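Local structure of probable molybdenum cofactor guanylyltransferase (Aquifex aeolicus, 2E8B) at residues E81-S84 and I85-L88. The protein probably transfers a GMP moiety from GTP to the molybdenum-bound molybdopterin cofactor, releasing diphosphate and forming the guanine dinucleotide form of the cofactor. Numbering follows the deposited sequence.
Sequences ESAS and IIGL
The N-terminal end of helix 84-94, in the GT-A-like nucleotidyltransferase domain, is where Ala83, at the N-cap position, meets Ile86 in the first turn. Ala83 O accepts Ile86 N at 3.0 Å, the donor standing well above the carbonyl plane, and takes a weaker, longer bond from Gly87 N. One residue on, Leu88 N gives Ser84 O a fuller i to i+4 bond at 3.0 Å, straighter at the hydrogen (154° against 134° for Ile86 N to Ala83 O) and only slightly tilted from the carbonyl plane. Ile86 folds back over the incoming loop. With CG1 anti to its own carbonyl carbon (chi1 -70°) and the chain extended beyond, CD1 lies 3.6 Å from Glu81 O and 4.0 Å from Glu81 CB, while CG1 is 4.2 Å from Ala83 CB. Cutting Ile86 back to an alanine removes CG1 and CD1, which would probably open a gap beside Glu81 CB and Ala83 CB. Ala83 CB also meets Ile85 CG2 at 4.2 Å. Glu81 is also hydrogen-bonded outside the turn, OE1 to Tyr158 OH and O to Lys62 NZ. Ile86 also touches Asp77, a predicted GTP-binding residue, in the loop after strand 74-76, whereas Ile85 and Leu88 pack against helices 146-154 and 160-167.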
loop_
_atom_site.group_PDB
_atom_site.type_symbol
_atom_site.label_atom_id
_atom_site.label_comp_id
_atom_site.label_asym_id
_atom_site.label_seq_id
_atom_site.Cartn_x
_atom_site.Cartn_y
_atom_site.Cartn_z
ATOM N N GLU A 81 -7.073 -16.371 -3.634
ATOM C CA GLU A 81 -5.647 -16.340 -3.336
ATOM C C GLU A 81 -5.236 -15.027 -2.693
ATOM O O GLU A 81 -5.707 -13.960 -3.081
ATOM C CB GLU A 81 -4.825 -16.535 -4.609
ATOM C CG GLU A 81 -4.749 -17.962 -5.109
ATOM C CD GLU A 81 -3.980 -18.054 -6.405
ATOM O OE1 GLU A 81 -4.447 -17.467 -7.402
ATOM O OE2 GLU A 81 -2.911 -18.700 -6.429
ATOM N N SER A 82 -4.343 -15.113 -1.715
ATOM C CA SER A 82 -3.858 -13.930 -1.026
ATOM C C SER A 82 -2.448 -13.596 -1.502
ATOM O O SER A 82 -1.473 -14.207 -1.066
ATOM C CB SER A 82 -3.857 -14.163 0.485
ATOM O OG SER A 82 -3.357 -13.033 1.177
ATOM N N ALA A 83 -2.353 -12.626 -2.405
ATOM C CA ALA A 83 -1.070 -12.197 -2.949
ATOM C C ALA A 83 -1.076 -10.679 -3.058
ATOM O O ALA A 83 -2.095 -10.076 -3.397
ATOM C CB ALA A 83 -0.842 -12.825 -4.319
ATOM N N SER A 84 0.060 -10.060 -2.767
ATOM C CA SER A 84 0.151 -8.606 -2.822
ATOM C C SER A 84 -0.194 -8.051 -4.195
ATOM O O SER A 84 -0.813 -6.990 -4.302
ATOM C CB SER A 84 1.553 -8.154 -2.416
ATOM O OG SER A 84 1.811 -8.512 -1.072
ATOM N N ILE A 85 0.195 -8.768 -5.245
ATOM C CA ILE A 85 -0.075 -8.295 -6.599
ATOM C C ILE A 85 -1.575 -8.242 -6.870
ATOM O O ILE A 85 -2.039 -7.434 -7.671
ATOM C CB ILE A 85 0.642 -9.177 -7.662
ATOM C CG1 ILE A 85 0.600 -8.478 -9.025
ATOM C CG2 ILE A 85 -0.009 -10.540 -7.747
ATOM C CD1 ILE A 85 1.416 -9.175 -10.106
ATOM N N ILE A 86 -2.337 -9.094 -6.188
ATOM C CA ILE A 86 -3.788 -9.109 -6.355
ATOM C C ILE A 86 -4.407 -7.902 -5.648
ATOM O O ILE A 86 -5.409 -7.351 -6.102
ATOM C CB ILE A 86 -4.390 -10.424 -5.814
ATOM C CG1 ILE A 86 -3.983 -11.573 -6.749
ATOM C CG2 ILE A 86 -5.908 -10.306 -5.706
ATOM C CD1 ILE A 86 -4.506 -12.937 -6.350
ATOM N N GLY A 87 -3.799 -7.480 -4.542
ATOM C CA GLY A 87 -4.307 -6.311 -3.842
ATOM C C GLY A 87 -4.030 -5.078 -4.692
ATOM O O GLY A 87 -4.836 -4.142 -4.752
ATOM N N LEU A 88 -2.876 -5.083 -5.354
ATOM C CA LEU A 88 -2.468 -3.987 -6.224
ATOM C C LEU A 88 -3.429 -3.901 -7.403
ATOM O O LEU A 88 -3.885 -2.825 -7.769
ATOM C CB LEU A 88 -1.041 -4.224 -6.724
ATOM C CG LEU A 88 -0.396 -3.137 -7.586
ATOM C CD1 LEU A 88 -0.318 -1.843 -6.790
ATOM C CD2 LEU A 88 1.000 -3.573 -8.015
#